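Local atomic coordinates of uncharacterized protein conserved in bacteria (Cupriavidus necator, PDB entry 5DMH), a protein that catalyses the ATP-dependent phosphorylation of 3-oxo-tetronate to 3-oxo-tetronate 4-phosphate, a kinase step in carbohydrate metabolism. Residues 288-293 with 341-346; 329-334 with 374-379; 387-392 with 430-435. One frame throughout, in Å; residues are numbered along the deposited sequence.

Contact 1 of 3, residues 288-293 with 341-346. With ADP (adenosine-5'-diphosphate), chain C.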
loop_
_atom_site.group_PDB
_atom_site.type_symbol
_atom_site.label_atom_id
_atom_site.label_comp_id
_atom_site.label_asym_id
_atom_site.label_seq_id
_atom_site.Cartn_x
_atom_site.Cartn_y
_atom_site.Cartn_z
ATOM N N GLY A 288 11.125 16.086 -13.328
ATOM C CA GLY A 288 10.387 14.927 -12.904
ATOM C C GLY A 288 10.971 13.671 -13.530
ATOM O O GLY A 288 11.852 13.734 -14.396
ATOM N N VAL A 289 10.455 12.539 -13.070
ATOM C CA VAL A 289 10.840 11.223 -13.550
ATOM C C VAL A 289 9.739 10.209 -13.187
ATOM O O VAL A 289 9.006 10.400 -12.208
ATOM C CB VAL A 289 12.194 10.782 -12.936
ATOM C CG1 VAL A 289 12.044 10.611 -11.410
ATOM C CG2 VAL A 289 12.673 9.474 -13.593
ATOM N N VAL A 290 9.648 9.129 -13.970
ATOM C CA VAL A 290 8.757 8.005 -13.694
ATOM C C VAL A 290 9.634 6.768 -13.584
ATOM O O VAL A 290 10.456 6.547 -14.451
ATOM C CB VAL A 290 7.719 7.796 -14.798
ATOM C CG1 VAL A 290 6.686 6.767 -14.393
ATOM C CG2 VAL A 290 7.037 9.117 -15.132
ATOM N N LEU A 291 9.508 6.066 -12.457
ATOM C CA LEU A 291 10.287 4.876 -12.138
ATOM C C LEU A 291 9.334 3.706 -11.966
ATOM O O LEU A 291 8.542 3.664 -10.993
ATOM C CB LEU A 291 11.090 5.114 -10.867
ATOM C CG LEU A 291 12.030 6.317 -10.874
ATOM C CD1 LEU A 291 12.686 6.508 -9.514
ATOM C CD2 LEU A 291 13.079 6.152 -11.978
ATOM N N ALA A 292 9.402 2.744 -12.881
ATOM C CA ALA A 292 8.407 1.671 -12.899
ATOM C C ALA A 292 9.034 0.308 -12.664
ATOM O O ALA A 292 9.799 -0.185 -13.485
ATOM C CB ALA A 292 7.629 1.687 -14.202
ATOM N N GLY A 293 8.725 -0.272 -11.508
ATOM C CA GLY A 293 9.184 -1.592 -11.151
ATOM C C GLY A 293 8.075 -2.623 -11.006
ATOM O O GLY A 293 8.361 -3.795 -10.834
ATOM N N PRO A 341 10.498 14.836 -18.498
ATOM C CA PRO A 341 10.615 13.603 -17.728
ATOM C C PRO A 341 10.773 12.393 -18.617
ATOM O O PRO A 341 10.192 12.327 -19.703
ATOM C CB PRO A 341 9.276 13.529 -16.961
ATOM C CG PRO A 341 8.853 14.959 -16.875
ATOM C CD PRO A 341 9.281 15.585 -18.164
ATOM N N VAL A 342 11.587 11.466 -18.145
ATOM C CA VAL A 342 11.743 10.173 -18.753
ATOM C C VAL A 342 11.138 9.093 -17.867
ATOM O O VAL A 342 10.926 9.292 -16.669
ATOM C CB VAL A 342 13.227 9.819 -19.014
ATOM C CG1 VAL A 342 13.931 10.946 -19.773
ATOM C CG2 VAL A 342 13.963 9.466 -17.731
ATOM N N LEU A 343 10.890 7.952 -18.496
ATOM C CA LEU A 343 10.441 6.728 -17.855
ATOM C C LEU A 343 11.594 5.735 -17.834
ATOM O O LEU A 343 12.180 5.440 -18.892
ATOM C CB LEU A 343 9.288 6.132 -18.668
ATOM C CG LEU A 343 8.853 4.718 -18.255
ATOM C CD1 LEU A 343 8.271 4.651 -16.853
ATOM C CD2 LEU A 343 7.879 4.169 -19.265
ATOM N N ILE A 344 11.965 5.282 -16.638
ATOM C CA ILE A 344 12.889 4.167 -16.477
ATOM C C ILE A 344 12.072 2.997 -15.971
ATOM O O ILE A 344 11.405 3.117 -14.934
ATOM C CB ILE A 344 14.011 4.518 -15.496
ATOM C CG1 ILE A 344 14.645 5.858 -15.867
ATOM C CG2 ILE A 344 15.050 3.398 -15.410
ATOM C CD1 ILE A 344 15.430 5.885 -17.189
ATOM N N TYR A 345 12.127 1.858 -16.665
ATOM C CA TYR A 345 11.187 0.776 -16.377
ATOM C C TYR A 345 11.774 -0.598 -16.548
ATOM O O TYR A 345 12.559 -0.835 -17.448
ATOM C CB TYR A 345 9.909 0.890 -17.242
ATOM C CG TYR A 345 10.061 0.569 -18.728
ATOM C CD1 TYR A 345 10.569 1.512 -19.600
ATOM C CD2 TYR A 345 9.709 -0.671 -19.239
ATOM C CE1 TYR A 345 10.702 1.252 -20.955
ATOM C CE2 TYR A 345 9.852 -0.956 -20.588
ATOM C CZ TYR A 345 10.357 0.008 -21.438
ATOM O OH TYR A 345 10.482 -0.253 -22.775
ATOM N N ALA A 346 11.391 -1.497 -15.655
ATOM C CA ALA A 346 11.712 -2.906 -15.782
ATOM C C ALA A 346 10.466 -3.685 -16.179
ATOM O O ALA A 346 10.540 -4.867 -16.514
ATOM C CB ALA A 346 12.258 -3.425 -14.481
HETATM P PB ADP C . 3.286 -4.256 -7.426
HETATM O O1B ADP C . 2.808 -2.953 -6.795
HETATM O O2B ADP C . 2.777 -4.400 -8.850
HETATM O O3B ADP C . 3.049 -5.478 -6.551
HETATM P PA ADP C . 6.111 -4.187 -6.659
HETATM O O1A ADP C . 7.095 -3.143 -7.011
HETATM O O2A ADP C . 5.581 -4.335 -5.273
HETATM O O3A ADP C . 4.878 -4.062 -7.715
HETATM O "O5'" ADP C . 6.687 -5.649 -6.983
HETATM C "C5'" ADP C . 7.196 -5.990 -8.265
HETATM C "C4'" ADP C . 8.438 -6.856 -8.083
HETATM O "O4'" ADP C . 8.754 -7.491 -9.312
HETATM C "C3'" ADP C . 9.653 -6.027 -7.689
HETATM O "O3'" ADP C . 10.505 -6.754 -6.782
HETATM C "C2'" ADP C . 10.332 -5.819 -9.006
HETATM O "O2'" ADP C . 11.683 -5.431 -8.871
HETATM C "C1'" ADP C . 10.095 -7.163 -9.653
HETATM N N9 ADP C . 10.266 -7.061 -11.098
HETATM C C8 ADP C . 9.840 -6.058 -11.904
HETATM N N7 ADP C . 10.203 -6.280 -13.176
HETATM C C5 ADP C . 10.880 -7.453 -13.177
HETATM C C6 ADP C . 11.560 -8.250 -14.197
HETATM N N6 ADP C . 11.522 -7.806 -15.470
HETATM N N1 ADP C . 12.135 -9.408 -13.818
HETATM C C2 ADP C . 12.128 -9.834 -12.537
HETATM N N3 ADP C . 11.544 -9.150 -11.526
HETATM C C4 ADP C . 10.928 -7.962 -11.804
HETATM O O HOH W 1 13.478 12.058 -15.998
#
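V290 and A292 are each gripped twice by segment 341-346. V290 N donates to V342 O and V290 O accepts from I344 N; A292 N then donates to I344 O at 2.9 Å, and A292 O accepts from A346 N at 3.0 Å. This is the parallel-strand ladder, with axes 12° apart. Packing is tight where V290 CG1 meets L343 CD1 at 3.6 Å. L343 CD1 also touches A292 CB, because CG of L343 lies anti to the backbone N (chi1 170°) and chi2 turns CD1 back toward the strand 288-292. W306 of helix 297-308 packs on V290 and L343 on this face. On the other face L291 and I344 run side by side, CD2 to CB at 4.0 Å, beneath helix 362-382. The pairing is looser at the start, where a water bridges G288 O and V342 N: it donates to G288 O at 2.8 Å and accepts from V342 N at 2.9 Å, standing in for a direct bond. At the opposite end the strands open onto the nucleotide. A346 O accepts a hydrogen bond from N6 of the ADP adenine, 3.3 Å, and A346 CB lies near N7. Ligand binding at the C-terminal ends of parallel strands is characteristic of Rossmann-like alpha/beta nucleotide-binding domains.

Contact 2 of 3, residues 329-334 with 374-379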
loop_
_atom_site.group_PDB
_atom_site.type_symbol
_atom_site.label_atom_id
_atom_site.label_comp_id
_atom_site.label_asym_id
_atom_site.label_seq_id
_atom_site.Cartn_x
_atom_site.Cartn_y
_atom_site.Cartn_z
ATOM N N ASP A 329 23.814 3.815 -14.032
ATOM C CA ASP A 329 24.550 4.937 -14.602
ATOM C C ASP A 329 23.946 5.330 -15.957
ATOM O O ASP A 329 23.796 6.516 -16.255
ATOM C CB ASP A 329 26.037 4.603 -14.778
ATOM C CG ASP A 329 26.784 4.446 -13.453
ATOM O OD1 ASP A 329 26.264 4.873 -12.402
ATOM O OD2 ASP A 329 27.914 3.900 -13.481
ATOM N N ALA A 330 23.583 4.337 -16.768
ATOM C CA ALA A 330 23.027 4.607 -18.096
ATOM C C ALA A 330 21.673 5.288 -17.995
ATOM O O ALA A 330 21.345 6.169 -18.807
ATOM C CB ALA A 330 22.900 3.329 -18.894
ATOM N N ALA A 331 20.873 4.860 -17.022
ATOM C CA ALA A 331 19.558 5.462 -16.794
ATOM C C ALA A 331 19.680 6.901 -16.327
ATOM O O ALA A 331 18.952 7.759 -16.779
ATOM C CB ALA A 331 18.780 4.658 -15.807
ATOM N N LEU A 332 20.617 7.160 -15.422
ATOM C CA LEU A 332 20.919 8.505 -14.985
ATOM C C LEU A 332 21.348 9.412 -16.140
ATOM O O LEU A 332 20.908 10.557 -16.251
ATOM C CB LEU A 332 22.054 8.443 -13.960
ATOM C CG LEU A 332 21.823 8.595 -12.456
ATOM C CD1 LEU A 332 20.442 9.029 -12.107
ATOM C CD2 LEU A 332 22.201 7.308 -11.739
ATOM N N ALA A 333 22.237 8.903 -16.982
ATOM C CA ALA A 333 22.726 9.659 -18.129
ATOM C C ALA A 333 21.571 9.940 -19.078
ATOM O O ALA A 333 21.494 11.005 -19.675
ATOM C CB ALA A 333 23.839 8.887 -18.845
ATOM N N PHE A 334 20.667 8.976 -19.207
ATOM C CA PHE A 334 19.538 9.115 -20.123
ATOM C C PHE A 334 18.615 10.235 -19.635
ATOM O O PHE A 334 18.264 11.154 -20.393
ATOM C CB PHE A 334 18.790 7.779 -20.213
ATOM C CG PHE A 334 17.657 7.784 -21.181
ATOM C CD1 PHE A 334 17.906 7.754 -22.553
ATOM C CD2 PHE A 334 16.353 7.817 -20.743
ATOM C CE1 PHE A 334 16.876 7.762 -23.461
ATOM C CE2 PHE A 334 15.299 7.823 -21.664
ATOM C CZ PHE A 334 15.567 7.793 -23.021
ATOM N N ALA A 374 16.070 2.535 -7.249
ATOM C CA ALA A 374 16.334 3.339 -6.076
ATOM C C ALA A 374 17.622 4.178 -6.274
ATOM O O ALA A 374 17.686 5.354 -5.896
ATOM C CB ALA A 374 16.439 2.460 -4.846
ATOM N N THR A 375 18.647 3.564 -6.854
ATOM C CA THR A 375 19.879 4.296 -7.192
ATOM C C THR A 375 19.599 5.444 -8.190
ATOM O O THR A 375 20.060 6.584 -8.018
ATOM C CB THR A 375 20.921 3.354 -7.796
ATOM O OG1 THR A 375 21.321 2.404 -6.819
ATOM C CG2 THR A 375 22.150 4.152 -8.319
ATOM N N VAL A 376 18.806 5.158 -9.213
ATOM C CA VAL A 376 18.439 6.198 -10.165
ATOM C C VAL A 376 17.718 7.334 -9.427
ATOM O O VAL A 376 18.060 8.488 -9.589
ATOM C CB VAL A 376 17.576 5.682 -11.295
ATOM C CG1 VAL A 376 17.041 6.840 -12.113
ATOM C CG2 VAL A 376 18.387 4.720 -12.168
ATOM N N ALA A 377 16.766 7.007 -8.559
ATOM C CA ALA A 377 16.106 8.060 -7.795
ATOM C C ALA A 377 17.070 8.904 -6.940
ATOM O O ALA A 377 16.993 10.137 -6.910
ATOM C CB ALA A 377 15.022 7.459 -6.933
ATOM N N ALA A 378 17.971 8.246 -6.226
ATOM C CA ALA A 378 18.929 8.967 -5.382
ATOM C C ALA A 378 19.815 9.891 -6.223
ATOM O O ALA A 378 20.061 11.037 -5.857
ATOM C CB ALA A 378 19.783 8.000 -4.585
ATOM N N GLY A 379 20.271 9.380 -7.356
ATOM C CA GLY A 379 21.090 10.154 -8.279
ATOM C C GLY A 379 20.368 11.379 -8.806
ATOM O O GLY A 379 20.947 12.467 -8.916
#
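With chi1 of V376 at 171°, its CG1 stands anti to the backbone N and CG2 beside that N, a setting that turns CG2 toward A331 and CG1 toward L332 on the facing helix. CG2 meets A331 CB at 3.7 Å, while CG1 lies 4.0 Å from L332 CD1. L332 reaches across by an unusual route: chi1 of -103° and a nearly eclipsed chi2 swing its branched end toward helix 362-382, although its CB sets out along the flank of its own helix. CD1 thereby comes over the backbone of the other helix, 3.5 Å from V376 O and 4.0 Å from G379 CA. G379, with no side chain, leaves the helix surface low enough for this methyl to settle against it. No hydrogen bond links the two segments; the join is apolar, between helices whose short axes approach to 9.3 Å and cross at -41°. Both helices belong to the alpha/beta nucleotide-binding domain and lie over strands 288-292 and 343-345: beneath the pair, V376 rests on L291 and A331 on I344. T375 occupies the outer margin of the contact, its OG1 hydrogen-bonded to Q371 O one turn back in its own helix. Farther round helix 362-382, A374 and A377 pack on helix 393-403. L332 is also touched by R383, just past the end of helix 362-382.

Contact 3 of 3, residues 387-392 with 430-435. With ADP (adenosine-5'-diphosphate), chain C.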
loop_
_atom_site.group_PDB
_atom_site.type_symbol
_atom_site.label_atom_id
_atom_site.label_comp_id
_atom_site.label_asym_id
_atom_site.label_seq_id
_atom_site.Cartn_x
_atom_site.Cartn_y
_atom_site.Cartn_z
ATOM N N ARG A 387 10.073 15.924 -8.712
ATOM C CA ARG A 387 8.817 15.153 -8.862
ATOM C C ARG A 387 9.132 13.712 -9.237
ATOM O O ARG A 387 9.834 13.458 -10.210
ATOM C CB ARG A 387 7.890 15.767 -9.932
ATOM C CG ARG A 387 7.443 17.214 -9.659
ATOM C CD ARG A 387 6.623 17.786 -10.819
ATOM N NE ARG A 387 7.462 18.000 -11.987
ATOM C CZ ARG A 387 7.125 17.780 -13.255
ATOM N NH1 ARG A 387 8.016 18.022 -14.210
ATOM N NH2 ARG A 387 5.930 17.332 -13.590
ATOM N N PHE A 388 8.602 12.783 -8.447
ATOM C CA PHE A 388 8.834 11.358 -8.639
ATOM C C PHE A 388 7.534 10.599 -8.680
ATOM O O PHE A 388 6.779 10.587 -7.687
ATOM C CB PHE A 388 9.674 10.822 -7.476
ATOM C CG PHE A 388 11.006 11.483 -7.320
ATOM C CD1 PHE A 388 11.115 12.734 -6.728
ATOM C CD2 PHE A 388 12.169 10.836 -7.723
ATOM C CE1 PHE A 388 12.357 13.330 -6.566
ATOM C CE2 PHE A 388 13.396 11.435 -7.559
ATOM C CZ PHE A 388 13.494 12.671 -6.995
ATOM N N VAL A 389 7.277 9.936 -9.810
ATOM C CA VAL A 389 6.166 8.989 -9.955
ATOM C C VAL A 389 6.749 7.583 -9.972
ATOM O O VAL A 389 7.584 7.272 -10.801
ATOM C CB VAL A 389 5.398 9.227 -11.277
ATOM C CG1 VAL A 389 4.280 8.211 -11.438
ATOM C CG2 VAL A 389 4.864 10.651 -11.328
ATOM N N VAL A 390 6.331 6.763 -9.014
ATOM C CA VAL A 390 6.857 5.431 -8.822
ATOM C C VAL A 390 5.730 4.410 -8.938
ATOM O O VAL A 390 4.731 4.508 -8.240
ATOM C CB VAL A 390 7.544 5.277 -7.455
ATOM C CG1 VAL A 390 8.262 3.932 -7.383
ATOM C CG2 VAL A 390 8.514 6.432 -7.159
ATOM N N ALA A 391 5.912 3.429 -9.803
ATOM C CA ALA A 391 4.933 2.378 -10.010
ATOM C C ALA A 391 5.401 1.116 -9.325
ATOM O O ALA A 391 6.464 0.588 -9.672
ATOM C CB ALA A 391 4.730 2.132 -11.504
ATOM N N GLY A 392 4.638 0.655 -8.325
ATOM C CA GLY A 392 4.970 -0.560 -7.619
ATOM C C GLY A 392 5.173 -0.335 -6.119
ATOM O O GLY A 392 5.808 0.630 -5.690
ATOM N N ALA A 430 7.806 16.112 -4.459
ATOM C CA ALA A 430 6.437 15.674 -4.689
ATOM C C ALA A 430 6.496 14.256 -5.224
ATOM O O ALA A 430 7.224 13.966 -6.185
ATOM C CB ALA A 430 5.733 16.596 -5.669
ATOM N N LEU A 431 5.739 13.370 -4.583
ATOM C CA LEU A 431 5.753 11.956 -4.897
ATOM C C LEU A 431 4.367 11.417 -5.189
ATOM O O LEU A 431 3.400 11.779 -4.514
ATOM C CB LEU A 431 6.252 11.165 -3.690
ATOM C CG LEU A 431 7.636 11.493 -3.121
ATOM C CD1 LEU A 431 7.840 10.651 -1.887
ATOM C CD2 LEU A 431 8.663 11.155 -4.113
ATOM N N ALA A 432 4.286 10.501 -6.144
ATOM C CA ALA A 432 3.067 9.727 -6.362
ATOM C C ALA A 432 3.514 8.284 -6.344
ATOM O O ALA A 432 4.330 7.866 -7.170
ATOM C CB ALA A 432 2.403 10.085 -7.705
ATOM N N LEU A 433 3.048 7.550 -5.345
ATOM C CA LEU A 433 3.452 6.183 -5.115
ATOM C C LEU A 433 2.277 5.292 -5.504
ATOM O O LEU A 433 1.323 5.126 -4.738
ATOM C CB LEU A 433 3.812 5.977 -3.640
ATOM C CG LEU A 433 4.893 6.933 -3.125
ATOM C CD1 LEU A 433 5.282 6.636 -1.681
ATOM C CD2 LEU A 433 6.129 6.947 -4.033
ATOM N N LYS A 434 2.372 4.729 -6.695
ATOM C CA LYS A 434 1.267 4.006 -7.329
ATOM C C LYS A 434 1.350 2.500 -7.117
ATOM O O LYS A 434 2.199 1.816 -7.667
ATOM C CB LYS A 434 1.270 4.301 -8.831
ATOM C CG LYS A 434 0.105 3.713 -9.626
ATOM C CD LYS A 434 0.542 3.479 -11.071
ATOM C CE LYS A 434 1.138 2.095 -11.223
ATOM N NZ LYS A 434 0.205 1.157 -11.854
ATOM N N SER A 435 0.457 1.960 -6.298
ATOM C CA SER A 435 0.316 0.514 -6.245
ATOM C C SER A 435 0.209 -0.057 -7.650
ATOM O O SER A 435 -0.445 0.513 -8.528
ATOM C CB SER A 435 -0.913 0.138 -5.427
ATOM O OG SER A 435 -0.858 -1.235 -5.083
HETATM P PB ADP C . 3.286 -4.256 -7.426
HETATM O O1B ADP C . 2.808 -2.953 -6.795
HETATM O O2B ADP C . 2.777 -4.400 -8.850
HETATM O O3B ADP C . 3.049 -5.478 -6.551
HETATM P PA ADP C . 6.111 -4.187 -6.659
HETATM O O1A ADP C . 7.095 -3.143 -7.011
HETATM O O2A ADP C . 5.581 -4.335 -5.273
HETATM O O3A ADP C . 4.878 -4.062 -7.715
HETATM O "O5'" ADP C . 6.687 -5.649 -6.983
HETATM C "C5'" ADP C . 7.196 -5.990 -8.265
HETATM C "C4'" ADP C . 8.438 -6.856 -8.083
HETATM O "O4'" ADP C . 8.754 -7.491 -9.312
HETATM C "C3'" ADP C . 9.653 -6.027 -7.689
HETATM O "O3'" ADP C . 10.505 -6.754 -6.782
HETATM C "C2'" ADP C . 10.332 -5.819 -9.006
HETATM O "O2'" ADP C . 11.683 -5.431 -8.871
HETATM C "C1'" ADP C . 10.095 -7.163 -9.653
HETATM N N9 ADP C . 10.266 -7.061 -11.098
HETATM C C8 ADP C . 9.840 -6.058 -11.904
HETATM N N7 ADP C . 10.203 -6.280 -13.176
HETATM C C5 ADP C . 10.880 -7.453 -13.177
HETATM C C6 ADP C . 11.560 -8.250 -14.197
HETATM N N6 ADP C . 11.522 -7.806 -15.470
HETATM N N1 ADP C . 12.135 -9.408 -13.818
HETATM C C2 ADP C . 12.128 -9.834 -12.537
HETATM N N3 ADP C . 11.544 -9.150 -11.526
HETATM C C4 ADP C . 10.928 -7.962 -11.804
#
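F388 and V390 of strand 387-391 pack along strand 430-434 in a parallel pair of the alpha/beta nucleotide-binding domain, axes only 6° apart. Five backbone hydrogen bonds zip it together: F388 N to A430 O, A432 N to F388 O, V390 N to A432 O, K434 N to V390 O and G392 N to K434 O. At the end nearest the nucleotide, K434 N to V390 O and G392 N to K434 O are both 2.8 Å. On one face L431 CD2 presses against F388 CB at 3.5 Å and also reaches CG and CD1 at an oblique angle to the ring, while A430 O lies at the ring edge, near its plane. Farther along, V390 CG2 and L433 CD2 meet at 4.0 Å, their side chains pointing the same way. Helix 393-403 backs this face: L403 packs on F388, and S396 touches both V390 and L433. The other face carries A391 and K434; in the lysine the bend at chi3 (89°) lays CE against A391 CB at 3.6 Å, and a further bend at chi4 directs NZ onward. There NZ is held by Q302 OE1, T299 OG1 and the carbonyl oxygens of G436 and F438, with a weak bond to S435 O. Several oxygens thus surround the buried ammonium and probably favour its charged form. R387 sends its guanidinium away to G286 O and L448 O. At the C-terminal ends, G392 occupies the N-cap position before helix 393-403, and its CA comes within 3.3 Å of the ADP beta-phosphate oxygen O1B.

In the fold
All three contacts lie in the nucleotide-binding C-terminal domain, on the same side of the chain's centre. Contacts 1 and 3 are neighbours in the sheet, centres about 9 Å apart: strands 288-292 and 387-391 run side by side, L291 N and O probably bonding V389 O and A391 N, giving the strand order 430-434, 387-391, 288-292, 343-345. Contact 2 lies over this sheet, its centre about 10 Å from contact 1 and 16 Å from contact 3; L291 packs on A377, and V342 on F334. Along the chain contacts 1 and 2 interleave, and contact 3 follows both. Contacts 1 and 3 meet ADP at adenine and phosphate respectively, so adjacent strand pairs serve opposite ends of one nucleotide.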